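Local atomic coordinates of purine nucleoside phosphorylase (Bacillus licheniformis, PDB entry 6DZD), a protein that probably catalyses phosphorolysis of purine nucleosides such as adenosine and inosine to the free base and ribose 1-phosphate, and may also deaminate adenosine. Residues T31-T35 against V133-F137; V94-R99 against P121-L125. All coordinates share one frame; numbering follows the deposited sequence.

Contact 1 (T31-T35 against V133-F137); sequences TAGFT and VPVYF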
loop_
_atom_site.group_PDB
_atom_site.type_symbol
_atom_site.label_atom_id
_atom_site.label_comp_id
_atom_site.label_asym_id
_atom_site.label_seq_id
_atom_site.Cartn_x
_atom_site.Cartn_y
_atom_site.Cartn_z
ATOM N N THR A 31 -14.215 -1.775 -4.572
ATOM C CA THR A 31 -13.212 -2.221 -5.533
ATOM C C THR A 31 -11.815 -1.949 -4.971
ATOM O O THR A 31 -11.455 -0.801 -4.706
ATOM C CB THR A 31 -13.420 -1.528 -6.871
ATOM O OG1 THR A 31 -14.792 -1.700 -7.249
ATOM C CG2 THR A 31 -12.503 -2.124 -7.940
ATOM N N ALA A 32 -11.039 -3.009 -4.777
ATOM C CA ALA A 32 -9.722 -2.910 -4.166
ATOM C C ALA A 32 -8.755 -3.824 -4.911
ATOM O O ALA A 32 -9.164 -4.846 -5.476
ATOM C CB ALA A 32 -9.776 -3.271 -2.680
ATOM N N GLY A 33 -7.486 -3.422 -4.968
ATOM C CA GLY A 33 -6.499 -4.256 -5.626
ATOM C C GLY A 33 -5.121 -3.625 -5.629
ATOM O O GLY A 33 -4.867 -2.628 -4.950
ATOM N N PHE A 34 -4.245 -4.214 -6.453
ATOM C CA PHE A 34 -2.812 -3.932 -6.525
ATOM C C PHE A 34 -2.350 -4.241 -7.943
ATOM O O PHE A 34 -2.696 -5.294 -8.483
ATOM C CB PHE A 34 -2.064 -4.808 -5.510
ATOM C CG PHE A 34 -0.664 -4.363 -5.180
ATOM C CD1 PHE A 34 -0.441 -3.324 -4.290
ATOM C CD2 PHE A 34 0.433 -5.054 -5.685
ATOM C CE1 PHE A 34 0.847 -2.940 -3.935
ATOM C CE2 PHE A 34 1.738 -4.683 -5.344
ATOM C CZ PHE A 34 1.950 -3.621 -4.458
ATOM N N THR A 35 -1.602 -3.343 -8.562
ATOM C CA THR A 35 -1.197 -3.648 -9.928
ATOM C C THR A 35 0.089 -4.484 -9.939
ATOM O O THR A 35 0.816 -4.591 -8.944
ATOM C CB THR A 35 -1.025 -2.371 -10.769
ATOM O OG1 THR A 35 -0.048 -1.516 -10.169
ATOM C CG2 THR A 35 -2.363 -1.628 -10.902
ATOM N N VAL A 133 5.213 -1.779 2.416
ATOM C CA VAL A 133 4.010 -2.516 2.804
ATOM C C VAL A 133 2.712 -1.776 2.470
ATOM O O VAL A 133 2.448 -0.687 3.000
ATOM C CB VAL A 133 4.062 -2.856 4.303
ATOM C CG1 VAL A 133 2.788 -3.512 4.749
ATOM C CG2 VAL A 133 5.257 -3.713 4.603
ATOM N N PRO A 134 1.867 -2.341 1.613
ATOM C CA PRO A 134 0.543 -1.771 1.387
ATOM C C PRO A 134 -0.495 -2.337 2.344
ATOM O O PRO A 134 -0.604 -3.557 2.510
ATOM C CB PRO A 134 0.234 -2.195 -0.052
ATOM C CG PRO A 134 1.244 -3.229 -0.401
ATOM C CD PRO A 134 2.078 -3.525 0.772
ATOM N N VAL A 135 -1.278 -1.476 2.978
ATOM C CA VAL A 135 -2.343 -1.924 3.868
ATOM C C VAL A 135 -3.688 -1.446 3.331
ATOM O O VAL A 135 -3.817 -0.320 2.839
ATOM C CB VAL A 135 -2.117 -1.444 5.311
ATOM C CG1 VAL A 135 -3.059 -2.178 6.241
ATOM C CG2 VAL A 135 -0.663 -1.698 5.723
ATOM N N TYR A 136 -4.689 -2.313 3.404
ATOM C CA TYR A 136 -6.045 -1.972 3.009
ATOM C C TYR A 136 -6.952 -2.007 4.232
ATOM O O TYR A 136 -6.737 -2.775 5.167
ATOM C CB TYR A 136 -6.577 -2.929 1.941
ATOM C CG TYR A 136 -5.763 -3.011 0.671
ATOM C CD1 TYR A 136 -4.548 -3.682 0.642
ATOM C CD2 TYR A 136 -6.218 -2.442 -0.515
ATOM C CE1 TYR A 136 -3.793 -3.781 -0.532
ATOM C CE2 TYR A 136 -5.474 -2.536 -1.691
ATOM C CZ TYR A 136 -4.257 -3.213 -1.689
ATOM O OH TYR A 136 -3.497 -3.333 -2.824
ATOM N N PHE A 137 -7.968 -1.160 4.225
ATOM C CA PHE A 137 -8.866 -1.047 5.362
ATOM C C PHE A 137 -10.281 -0.959 4.836
ATOM O O PHE A 137 -10.567 -0.134 3.966
ATOM C CB PHE A 137 -8.567 0.195 6.203
ATOM C CG PHE A 137 -7.176 0.254 6.752
ATOM C CD1 PHE A 137 -6.121 0.701 5.958
ATOM C CD2 PHE A 137 -6.929 -0.093 8.071
ATOM C CE1 PHE A 137 -4.842 0.778 6.475
ATOM C CE2 PHE A 137 -5.675 -0.018 8.605
ATOM C CZ PHE A 137 -4.623 0.417 7.814
#
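The Y136 ring points its hydroxyl edge at the backbone of G33, and G33 O lies at that edge, in the plane of the ring. A32 CB meets the same ring obliquely, 4.2 Å from Y136 CD2. The F34 ring has Y136 OH at its edge, near its plane, and P134 CG comes to it at a slant. The polar link is one hydrogen bond, from Y136 OH to G33 O at 2.6 Å. The hydroxyl stands above the carbonyl plane, 66° out of it, and the C=O...donor angle is 110°. The bond therefore does not lie on a lone pair of the carbonyl. Y136 CE2 is also 3.3 Å from G33 O. The side chain reaches across because CG stands beside the backbone N, anti to the carbonyl carbon (chi1 -58°).

Strands 30-35 and 133-139 belong to two different sheets, which face each other here, and all the touching residues are buried. The two segments run nearly antiparallel, with axes 9.2 Å apart. No backbone bonds join them, and side chains bridge the distance between them. The same hydroxyl also lies 3.4 Å from F34 CB, and the F34 and Y136 side chains cross at about a right angle. F34 CE1 touches P134 CG at 3.6 Å, and these side chains too cross at about a right angle. The F34 ring gets there with CG anti to the backbone N. A phenylalanine in place of Y136 would probably keep the touch with A32, but would lose the bond from this hydroxyl to G33 O and leave a gap beside F34 CB. In the sheet of 30-35, S272 of the neighbouring strand 270-276 meets F34, and it also reaches Y136 of the other sheet. W20 lies against A32 and Y136, and P184 against F34.

Contact 2 (V94-R99 against P121-L125); sequences VTDGDR and PNLFL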
loop_
_atom_site.group_PDB
_atom_site.type_symbol
_atom_site.label_atom_id
_atom_site.label_comp_id
_atom_site.label_asym_id
_atom_site.label_seq_id
_atom_site.Cartn_x
_atom_site.Cartn_y
_atom_site.Cartn_z
ATOM N N VAL A 94 -10.056 11.854 2.235
ATOM C CA VAL A 94 -10.284 12.361 0.887
ATOM C C VAL A 94 -11.759 12.692 0.698
ATOM O O VAL A 94 -12.631 11.860 0.968
ATOM C CB VAL A 94 -9.800 11.342 -0.158
ATOM C CG1 VAL A 94 -9.919 11.921 -1.544
ATOM C CG2 VAL A 94 -8.361 10.951 0.122
ATOM N N THR A 95 -12.042 13.905 0.218
ATOM C CA THR A 95 -13.410 14.344 -0.072
ATOM C C THR A 95 -13.542 14.696 -1.552
ATOM O O THR A 95 -12.569 14.635 -2.316
ATOM C CB THR A 95 -13.825 15.532 0.801
ATOM O OG1 THR A 95 -13.088 16.695 0.406
ATOM C CG2 THR A 95 -13.563 15.238 2.283
ATOM N N ASP A 96 -14.763 15.094 -1.944
ATOM C CA ASP A 96 -15.041 15.390 -3.353
ATOM C C ASP A 96 -14.092 16.436 -3.906
ATOM O O ASP A 96 -13.636 16.327 -5.044
ATOM C CB ASP A 96 -16.463 15.921 -3.540
ATOM C CG ASP A 96 -17.517 14.837 -3.570
ATOM O OD1 ASP A 96 -17.181 13.628 -3.648
ATOM O OD2 ASP A 96 -18.712 15.218 -3.520
ATOM N N GLY A 97 -13.792 17.462 -3.117
ATOM C CA GLY A 97 -12.890 18.497 -3.576
ATOM C C GLY A 97 -11.505 17.999 -3.924
ATOM O O GLY A 97 -10.827 18.604 -4.752
ATOM N N ASP A 98 -11.069 16.889 -3.320
ATOM C CA ASP A 98 -9.752 16.329 -3.596
ATOM C C ASP A 98 -9.685 15.602 -4.916
ATOM O O ASP A 98 -8.609 15.103 -5.262
ATOM C CB ASP A 98 -9.326 15.325 -2.525
ATOM C CG ASP A 98 -9.061 15.964 -1.195
ATOM O OD1 ASP A 98 -8.408 17.028 -1.153
ATOM O OD2 ASP A 98 -9.521 15.382 -0.194
ATOM N N ARG A 99 -10.806 15.470 -5.615
ATOM C CA ARG A 99 -10.848 14.673 -6.831
ATOM C C ARG A 99 -9.754 15.106 -7.789
ATOM O O ARG A 99 -9.375 16.283 -7.838
ATOM C CB ARG A 99 -12.201 14.815 -7.507
ATOM C CG ARG A 99 -13.025 13.570 -7.507
ATOM C CD ARG A 99 -14.397 13.869 -8.096
ATOM N NE ARG A 99 -15.115 12.621 -8.212
ATOM C CZ ARG A 99 -15.804 12.087 -7.219
ATOM N NH1 ARG A 99 -15.872 12.720 -6.058
ATOM N NH2 ARG A 99 -16.411 10.926 -7.388
ATOM N N PRO A 121 -18.652 7.891 -2.610
ATOM C CA PRO A 121 -18.702 6.914 -3.704
ATOM C C PRO A 121 -17.915 7.347 -4.930
ATOM O O PRO A 121 -17.726 8.535 -5.193
ATOM C CB PRO A 121 -20.199 6.847 -4.035
ATOM C CG PRO A 121 -20.673 8.257 -3.781
ATOM C CD PRO A 121 -19.874 8.722 -2.562
ATOM N N ASN A 122 -17.468 6.341 -5.693
ATOM C CA ASN A 122 -16.788 6.536 -6.982
ATOM C C ASN A 122 -15.562 7.432 -6.823
ATOM O O ASN A 122 -15.244 8.264 -7.680
ATOM C CB ASN A 122 -17.761 7.080 -8.029
ATOM C CG ASN A 122 -19.031 6.243 -8.116
ATOM O OD1 ASN A 122 -18.982 5.075 -8.501
ATOM N ND2 ASN A 122 -20.169 6.823 -7.738
ATOM N N LEU A 123 -14.844 7.238 -5.723
ATOM C CA LEU A 123 -13.654 8.024 -5.444
ATOM C C LEU A 123 -12.514 7.078 -5.114
ATOM O O LEU A 123 -12.464 6.537 -4.003
ATOM C CB LEU A 123 -13.899 8.989 -4.296
ATOM C CG LEU A 123 -12.888 10.120 -4.371
ATOM C CD1 LEU A 123 -13.520 11.441 -3.972
ATOM C CD2 LEU A 123 -11.720 9.780 -3.504
ATOM N N PHE A 124 -11.588 6.907 -6.052
ATOM C CA PHE A 124 -10.575 5.872 -5.947
ATOM C C PHE A 124 -9.267 6.431 -5.389
ATOM O O PHE A 124 -8.704 7.383 -5.936
ATOM C CB PHE A 124 -10.371 5.217 -7.311
ATOM C CG PHE A 124 -11.384 4.129 -7.616
ATOM C CD1 PHE A 124 -12.702 4.444 -7.926
ATOM C CD2 PHE A 124 -11.018 2.784 -7.563
ATOM C CE1 PHE A 124 -13.638 3.436 -8.206
ATOM C CE2 PHE A 124 -11.954 1.764 -7.831
ATOM C CZ PHE A 124 -13.264 2.095 -8.156
ATOM N N LEU A 125 -8.780 5.812 -4.309
ATOM C CA LEU A 125 -7.568 6.220 -3.606
ATOM C C LEU A 125 -6.397 5.387 -4.113
ATOM O O LEU A 125 -6.556 4.197 -4.403
ATOM C CB LEU A 125 -7.750 6.032 -2.096
ATOM C CG LEU A 125 -9.166 6.336 -1.571
ATOM C CD1 LEU A 125 -9.311 6.055 -0.082
ATOM C CD2 LEU A 125 -9.511 7.762 -1.851
#
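A 3-10 turn at residues 96-98, in the loop after strand 91-93, packs against the lead-in to strand 124-129, with L123 between V94 and R99. L123 CD2 is 3.4 Å from V94 CG1. L123 CD1 turns the other way, 3.4 Å from R99 NH1 and near T95 O. L123 CG lies over one face of the R99 guanidinium, offset toward its rim. L125 adds to the apolar side: its CD2 is 3.9 Å from V94 CG2, and the two side chains lie alongside each other, pointing opposite ways. V81 of strand 80-82 also touches V94 and L123.

Strand 91-93 is an edge strand of one sheet, so the contact joins the loop after it to the start of an inner strand of the other. The turn is braced from within. D98 N bonds back to T95 O, and T95 N gives a hydrogen bond to D98 OD2 at 3.0 Å, on the anti side, 27° out of the carboxylate plane; D98 OD2 also bonds to H92. The R99 chain is extended from CG to NE, which carries the guanidinium to L123 and N122. Its NH1 forms a salt bridge with D96 OD1; the hydrogen bond within it is weak, with an N-H...O angle of 120°. R99 NE pairs with D79, and D96 OD2 with R120. R99 NH2 comes 2.9 Å from N122 O, but at too poor an angle for a hydrogen bond. P121 O lies farther off, at the edge of the guanidinium.

How the contacts relate
Contacts 1 and 2 have centres 16 Å apart and touch directly, T31 CB packing on F124 CE2 at 3.7 Å. Their strands 30-35 and 124-129 flank strand 270-276 in one sheet; the backbones of T31 and L125 are hydrogen-bonded to G275 and I274. Strand 124-129 is followed by strand 133-139, which passes to the other sheet. Both segments of contact 2 fall in the chain between residues 35 and 133. Contact 1 is central and the nearer to the metal: the F34 side chain is about 11 Å from that of the zinc ligand C249, and the P134 side chain about 13 Å from the zinc ion. Contact 2 lies away from the known sites.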